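Local atomic coordinates of ABC transporter (Thermotoga maritima, PDB entry 1JI0), a protein that binds ATP and is probably the ATP-hydrolysing subunit of a transporter that carries branched-chain amino acids across the membrane. Residues A[29-34]-A[64-69]; A[91-94]-A[100-103]. All coordinates share one frame; numbering follows the deposited sequence.

Both contacts are small and partly buried, joining elements near the surface, yet they sit in different parts of the ATP-binding subunit, their centres about 27 Å apart. Contact 1 lies at the margin of the antiparallel sheet, where the turns that follow strands 25-30 and 60-65 meet beside the start of strand 5-16, tied by an exposed arginine, a buried asparagine, a shared water and Ser3. Contact 2 belongs to the helical part: a loop after strand 83-86 rests against helix 98-103, with a buried asparagine facing the loop backbone and an isoleucine beside it. The first is polar and hydrated; the second combines amide-to-backbone approach with apolar contact. Each lies away from the ATP site.

Contact 1. Residues A[29-34]-A[64-69]; sequences VPRGQI and IFNGQD
The edge of the Arg31 guanidinium meets the side-chain amide of Asn66, the two side chains crossing at about a right angle and the two planes only 7° apart. Arg31 leaves the backbone with CG anti to N (chi1 175°), then bends at chi3 (-57°), and this carries the guanidinium over to the other turn although the CA atoms of the pair stay 9.3 Å apart. Its NH2 ends 2.9 Å from Asn66 OD1, which approaches at the edge of the guanidinium, near its plane. A water completes the junction: it accepts from Arg31 NH2 at 3.0 Å and from Asn66 ND2 at 2.7 Å, again at the guanidinium edge and in its plane. Ser3 supplies the firmer polar partners, its backbone N donating to Asn66 OD1 and its O receiving Arg31 NE, so the N-terminal chain binds both side chains at once. Asn66 ND2 also rests over one face of the Phe65 ring, 3.6 Å above its plane and offset toward the rim. Behind the side chains stand two tight turns. A type II turn from Pro30 to Gln33 has Gly32 at positive phi and closes with Gln33 N to Pro30 O (3.1 Å). The other is a type I' turn, with Asn66 and Gly67 at its corners and paired bonds between Phe65 and Gln68. It forms a two-residue beta-hairpin joining strands 60-65 and 68-69 in the antiparallel beta-subdomain characteristic of ABC ATPases, where strand 5-16 pairs with both 25-30 and 60-65.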
ATOM      1  N   VAL A  29       3.358  -7.798   9.047  1.00 19.35           N
ATOM      2  CA  VAL A  29       2.911  -8.064   7.680  1.00 18.29           C
ATOM      3  C   VAL A  29       3.694  -9.298   7.226  1.00 19.68           C
ATOM      4  O   VAL A  29       4.860  -9.194   6.849  1.00 18.61           O
ATOM      5  CB  VAL A  29       3.222  -6.870   6.742  1.00 19.04           C
ATOM      6  CG1 VAL A  29       2.612  -7.115   5.374  1.00 16.65           C
ATOM      7  CG2 VAL A  29       2.672  -5.566   7.352  1.00 15.24           C
ATOM      8  N   PRO A  30       3.063 -10.489   7.287  1.00 20.00           N
ATOM      9  CA  PRO A  30       3.713 -11.745   6.887  1.00 21.08           C
ATOM     10  C   PRO A  30       3.991 -11.828   5.392  1.00 21.13           C
ATOM     11  O   PRO A  30       3.231 -11.297   4.576  1.00 18.02           O
ATOM     12  CB  PRO A  30       2.715 -12.824   7.341  1.00 20.95           C
ATOM     13  CG  PRO A  30       1.927 -12.134   8.462  1.00 20.58           C
ATOM     14  CD  PRO A  30       1.739 -10.751   7.882  1.00 19.60           C
ATOM     15  N   ARG A  31       5.078 -12.515   5.049  1.00 21.96           N
ATOM     16  CA  ARG A  31       5.490 -12.692   3.665  1.00 21.56           C
ATOM     17  C   ARG A  31       4.369 -13.317   2.846  1.00 21.80           C
ATOM     18  O   ARG A  31       3.738 -14.278   3.285  1.00 23.19           O
ATOM     19  CB  ARG A  31       6.738 -13.586   3.601  1.00 21.53           C
ATOM     20  CG  ARG A  31       7.211 -13.943   2.177  1.00 21.94           C
ATOM     21  CD  ARG A  31       8.618 -14.534   2.212  1.00 23.51           C
ATOM     22  NE  ARG A  31       9.543 -13.594   2.847  1.00 25.72           N
ATOM     23  CZ  ARG A  31      10.041 -12.507   2.257  1.00 26.43           C
ATOM     24  NH1 ARG A  31       9.723 -12.223   1.005  1.00 25.38           N
ATOM     25  NH2 ARG A  31      10.818 -11.672   2.937  1.00 24.45           N
ATOM     26  N   GLY A  32       4.124 -12.756   1.663  1.00 20.70           N
ATOM     27  CA  GLY A  32       3.103 -13.280   0.769  1.00 19.66           C
ATOM     28  C   GLY A  32       1.660 -12.968   1.114  1.00 21.20           C
ATOM     29  O   GLY A  32       0.751 -13.436   0.434  1.00 20.03           O
ATOM     30  N   GLN A  33       1.432 -12.179   2.159  1.00 19.17           N
ATOM     31  CA  GLN A  33       0.062 -11.852   2.538  1.00 20.45           C
ATOM     32  C   GLN A  33      -0.328 -10.418   2.223  1.00 20.65           C
ATOM     33  O   GLN A  33       0.517  -9.579   1.899  1.00 22.46           O
ATOM     34  CB  GLN A  33      -0.146 -12.088   4.042  1.00 19.40           C
ATOM     35  CG  GLN A  33      -0.153 -13.547   4.465  1.00 21.85           C
ATOM     36  CD  GLN A  33      -0.468 -13.713   5.940  1.00 21.93           C
ATOM     37  OE1 GLN A  33      -1.078 -12.840   6.552  1.00 21.51           O
ATOM     38  NE2 GLN A  33      -0.061 -14.837   6.515  1.00 24.51           N
ATOM     39  N   ILE A  34      -1.624 -10.150   2.301  1.00 20.18           N
ATOM     40  CA  ILE A  34      -2.141  -8.804   2.112  1.00 18.94           C
ATOM     41  C   ILE A  34      -2.655  -8.446   3.492  1.00 19.36           C
ATOM     42  O   ILE A  34      -3.545  -9.116   4.023  1.00 20.24           O
ATOM     43  CB  ILE A  34      -3.329  -8.753   1.126  1.00 18.61           C
ATOM     44  CG1 ILE A  34      -2.843  -8.959  -0.308  1.00 15.25           C
ATOM     45  CG2 ILE A  34      -4.053  -7.405   1.269  1.00 18.03           C
ATOM     46  CD1 ILE A  34      -3.985  -9.202  -1.309  1.00 17.60           C
ATOM     47  N   ILE A  64      10.768  -2.777  11.832  1.00 26.28           N
ATOM     48  CA  ILE A  64      11.708  -3.796  11.404  1.00 24.73           C
ATOM     49  C   ILE A  64      11.330  -4.354  10.037  1.00 22.99           C
ATOM     50  O   ILE A  64      10.235  -4.873   9.860  1.00 22.52           O
ATOM     51  CB  ILE A  64      11.741  -4.938  12.447  1.00 24.80           C
ATOM     52  CG1 ILE A  64      11.972  -4.347  13.841  1.00 25.74           C
ATOM     53  CG2 ILE A  64      12.851  -5.928  12.110  1.00 23.90           C
ATOM     54  CD1 ILE A  64      11.751  -5.329  14.975  1.00 27.54           C
ATOM     55  N   PHE A  65      12.239  -4.220   9.075  1.00 23.36           N
ATOM     56  CA  PHE A  65      12.037  -4.708   7.715  1.00 23.71           C
ATOM     57  C   PHE A  65      12.929  -5.933   7.543  1.00 24.76           C
ATOM     58  O   PHE A  65      14.152  -5.836   7.681  1.00 23.49           O
ATOM     59  CB  PHE A  65      12.432  -3.631   6.704  1.00 24.54           C
ATOM     60  CG  PHE A  65      12.313  -4.069   5.277  1.00 25.91           C
ATOM     61  CD1 PHE A  65      11.088  -4.466   4.755  1.00 24.97           C
ATOM     62  CD2 PHE A  65      13.425  -4.061   4.442  1.00 26.31           C
ATOM     63  CE1 PHE A  65      10.972  -4.847   3.420  1.00 26.01           C
ATOM     64  CE2 PHE A  65      13.316  -4.441   3.103  1.00 27.30           C
ATOM     65  CZ  PHE A  65      12.086  -4.834   2.592  1.00 26.07           C
ATOM     66  N   ASN A  66      12.308  -7.072   7.233  1.00 24.99           N
ATOM     67  CA  ASN A  66      13.017  -8.343   7.091  1.00 25.49           C
ATOM     68  C   ASN A  66      14.040  -8.559   8.193  1.00 26.52           C
ATOM     69  O   ASN A  66      15.185  -8.939   7.932  1.00 26.51           O
ATOM     70  CB  ASN A  66      13.693  -8.457   5.730  1.00 25.93           C
ATOM     71  CG  ASN A  66      12.748  -8.940   4.665  1.00 26.78           C
ATOM     72  OD1 ASN A  66      12.047  -9.940   4.849  1.00 26.09           O
ATOM     73  ND2 ASN A  66      12.721  -8.242   3.537  1.00 27.66           N
ATOM     74  N   GLY A  67      13.618  -8.301   9.428  1.00 26.26           N
ATOM     75  CA  GLY A  67      14.493  -8.494  10.567  1.00 27.49           C
ATOM     76  C   GLY A  67      15.422  -7.347  10.901  1.00 28.71           C
ATOM     77  O   GLY A  67      16.033  -7.347  11.969  1.00 28.45           O
ATOM     78  N   GLN A  68      15.530  -6.365  10.010  1.00 29.19           N
ATOM     79  CA  GLN A  68      16.410  -5.229  10.251  1.00 31.10           C
ATOM     80  C   GLN A  68      15.684  -3.973  10.734  1.00 31.33           C
ATOM     81  O   GLN A  68      14.682  -3.553  10.148  1.00 30.82           O
ATOM     82  CB  GLN A  68      17.196  -4.898   8.983  1.00 33.27           C
ATOM     83  CG  GLN A  68      18.154  -3.727   9.154  1.00 36.14           C
ATOM     84  CD  GLN A  68      18.978  -3.451   7.909  1.00 38.27           C
ATOM     85  OE1 GLN A  68      19.837  -2.572   7.905  1.00 41.57           O
ATOM     86  NE2 GLN A  68      18.720  -4.205   6.848  1.00 40.31           N
ATOM     87  N   ASP A  69      16.197  -3.379  11.809  1.00 30.65           N
ATOM     88  CA  ASP A  69      15.624  -2.161  12.375  1.00 31.19           C
ATOM     89  C   ASP A  69      15.922  -1.026  11.403  1.00 30.35           C
ATOM     90  O   ASP A  69      17.083  -0.684  11.189  1.00 30.29           O
ATOM     91  CB  ASP A  69      16.266  -1.848  13.731  1.00 33.41           C
ATOM     92  CG  ASP A  69      15.605  -0.681  14.437  1.00 36.52           C
ATOM     93  OD1 ASP A  69      15.194   0.282  13.751  1.00 37.65           O
ATOM     94  OD2 ASP A  69      15.501  -0.713  15.681  1.00 38.54           O
TER
HETATM   95  O   HOH W   1      12.070  -9.530   1.222  1.00 31.65           O

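Contact 2. Residues A[91-94]-A[100-103]; sequences RIFP and ENLM
With CG beside its own backbone N and anti to the carbonyl carbon (chi1 -83°), Asn101 extends from helix 98-103 to lay its amide against the backbone of Phe93; Phe93 has the same first-torsion arrangement (-67°), which takes its ring away from the helix and leaves CB beside the amide. As modelled, Asn101 ND2 stands 3.0 Å from Phe93 N, and Asn101 OD1 is likewise 3.0 Å from Phe93 O. This pairing of like with like suggests that the amide is turned over in the model; reversed, it may bond to both backbone atoms of one residue. Ring and amide planes differ by 25°, and the two side chains cross obliquely. The loop is probably part of the Q-loop, the segment that in ABC ATPases leads from the nucleotide-binding core into the helical subdomain; Glu88, a little earlier in the chain, lines the ATP pocket. Ile92 sets its CG1 flank against the same amide, 3.3 Å from the atom modelled as ND2, while its side chain also packs on Gln145 and Leu148 of helix 142-154. Replacing Asn101 by an alanine removes the amide that lies against the Phe93 backbone and would probably open a gap beside Ile92, leaving the loop freer to shift from the helix. The Phe93 side chain, on the outer side of the contact, touches Arg152 of helix 142-154 and Met104.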
ATOM      1  N   ARG A  91      -0.408  10.044  -7.567  1.00 50.42           N
ATOM      2  CA  ARG A  91       0.732  10.799  -8.070  1.00 50.23           C
ATOM      3  C   ARG A  91       1.377  10.125  -9.269  1.00 49.22           C
ATOM      4  O   ARG A  91       1.824   8.981  -9.194  1.00 48.89           O
ATOM      5  CB  ARG A  91       1.757  10.995  -6.954  1.00 52.21           C
ATOM      6  CG  ARG A  91       1.175  11.732  -5.763  1.00 54.40           C
ATOM      7  CD  ARG A  91       2.108  11.746  -4.571  1.00 56.63           C
ATOM      8  NE  ARG A  91       1.387  12.133  -3.361  1.00 58.88           N
ATOM      9  CZ  ARG A  91       1.917  12.145  -2.143  1.00 60.36           C
ATOM     10  NH1 ARG A  91       3.186  11.792  -1.966  1.00 60.77           N
ATOM     11  NH2 ARG A  91       1.176  12.501  -1.100  1.00 60.60           N
ATOM     12  N   ILE A  92       1.412  10.855 -10.377  1.00 47.81           N
ATOM     13  CA  ILE A  92       1.979  10.367 -11.624  1.00 46.60           C
ATOM     14  C   ILE A  92       2.605  11.567 -12.344  1.00 46.17           C
ATOM     15  O   ILE A  92       2.309  12.713 -12.011  1.00 46.08           O
ATOM     16  CB  ILE A  92       0.864   9.740 -12.506  1.00 46.24           C
ATOM     17  CG1 ILE A  92       1.402   8.507 -13.219  1.00 47.05           C
ATOM     18  CG2 ILE A  92       0.335  10.753 -13.512  1.00 45.85           C
ATOM     19  CD1 ILE A  92       1.737   7.372 -12.277  1.00 46.96           C
ATOM     20  N   PHE A  93       3.472  11.316 -13.317  1.00 45.16           N
ATOM     21  CA  PHE A  93       4.084  12.415 -14.057  1.00 44.23           C
ATOM     22  C   PHE A  93       3.367  12.606 -15.380  1.00 44.15           C
ATOM     23  O   PHE A  93       3.619  11.889 -16.345  1.00 44.90           O
ATOM     24  CB  PHE A  93       5.566  12.140 -14.273  1.00 42.76           C
ATOM     25  CG  PHE A  93       6.357  12.156 -13.005  1.00 41.84           C
ATOM     26  CD1 PHE A  93       6.995  11.011 -12.551  1.00 41.37           C
ATOM     27  CD2 PHE A  93       6.435  13.319 -12.243  1.00 41.27           C
ATOM     28  CE1 PHE A  93       7.703  11.020 -11.351  1.00 41.60           C
ATOM     29  CE2 PHE A  93       7.137  13.341 -11.044  1.00 42.27           C
ATOM     30  CZ  PHE A  93       7.773  12.186 -10.596  1.00 42.47           C
ATOM     31  N   PRO A  94       2.457  13.592 -15.440  1.00 44.90           N
ATOM     32  CA  PRO A  94       1.668  13.906 -16.634  1.00 45.54           C
ATOM     33  C   PRO A  94       2.453  14.245 -17.894  1.00 45.90           C
ATOM     34  O   PRO A  94       2.002  13.945 -18.999  1.00 47.31           O
ATOM     35  CB  PRO A  94       0.781  15.057 -16.164  1.00 45.33           C
ATOM     36  CG  PRO A  94       1.630  15.738 -15.147  1.00 45.21           C
ATOM     37  CD  PRO A  94       2.201  14.579 -14.375  1.00 44.84           C
ATOM     38  N   GLU A 100       6.779   5.782 -20.222  1.00 38.04           N
ATOM     39  CA  GLU A 100       7.860   6.360 -19.436  1.00 37.55           C
ATOM     40  C   GLU A 100       7.600   6.252 -17.936  1.00 36.79           C
ATOM     41  O   GLU A 100       8.521   5.970 -17.165  1.00 36.78           O
ATOM     42  CB  GLU A 100       8.085   7.822 -19.848  1.00 39.35           C
ATOM     43  CG  GLU A 100       8.746   7.964 -21.228  1.00 42.77           C
ATOM     44  CD  GLU A 100       8.767   9.394 -21.751  1.00 45.54           C
ATOM     45  OE1 GLU A 100       7.678   9.983 -21.959  1.00 45.51           O
ATOM     46  OE2 GLU A 100       9.881   9.929 -21.959  1.00 47.60           O
ATOM     47  N   ASN A 101       6.355   6.474 -17.519  1.00 35.53           N
ATOM     48  CA  ASN A 101       6.023   6.376 -16.104  1.00 35.97           C
ATOM     49  C   ASN A 101       6.277   4.960 -15.584  1.00 36.35           C
ATOM     50  O   ASN A 101       6.821   4.789 -14.496  1.00 36.12           O
ATOM     51  CB  ASN A 101       4.566   6.773 -15.846  1.00 35.39           C
ATOM     52  CG  ASN A 101       4.376   8.275 -15.729  1.00 35.22           C
ATOM     53  OD1 ASN A 101       4.167   8.971 -16.724  1.00 36.98           O
ATOM     54  ND2 ASN A 101       4.453   8.785 -14.506  1.00 33.81           N
ATOM     55  N   LEU A 102       5.888   3.945 -16.354  1.00 37.92           N
ATOM     56  CA  LEU A 102       6.112   2.565 -15.931  1.00 38.97           C
ATOM     57  C   LEU A 102       7.598   2.258 -15.833  1.00 39.79           C
ATOM     58  O   LEU A 102       8.075   1.718 -14.831  1.00 39.56           O
ATOM     59  CB  LEU A 102       5.493   1.560 -16.914  1.00 39.45           C
ATOM     60  CG  LEU A 102       4.006   1.201 -16.871  1.00 40.16           C
ATOM     61  CD1 LEU A 102       3.593   0.807 -15.459  1.00 40.30           C
ATOM     62  CD2 LEU A 102       3.198   2.367 -17.336  1.00 42.08           C
HETATM   63  N   MSE A 103       8.326   2.608 -16.887  1.00 40.78           N
HETATM   64  CA  MSE A 103       9.752   2.343 -16.956  1.00 40.59           C
HETATM   65  C   MSE A 103      10.601   3.003 -15.881  1.00 39.29           C
HETATM   66  O   MSE A 103      11.598   2.429 -15.458  1.00 38.53           O
HETATM   67  CB  MSE A 103      10.286   2.722 -18.340  1.00 42.81           C
HETATM   68  CG  MSE A 103       9.804   1.803 -19.460  1.00 45.48           C
HETATM   69 SE   MSE A 103      10.209  -0.069 -19.129  1.00 49.77          SE
HETATM   70  CE  MSE A 103      12.116   0.092 -18.887  1.00 49.20           C
TER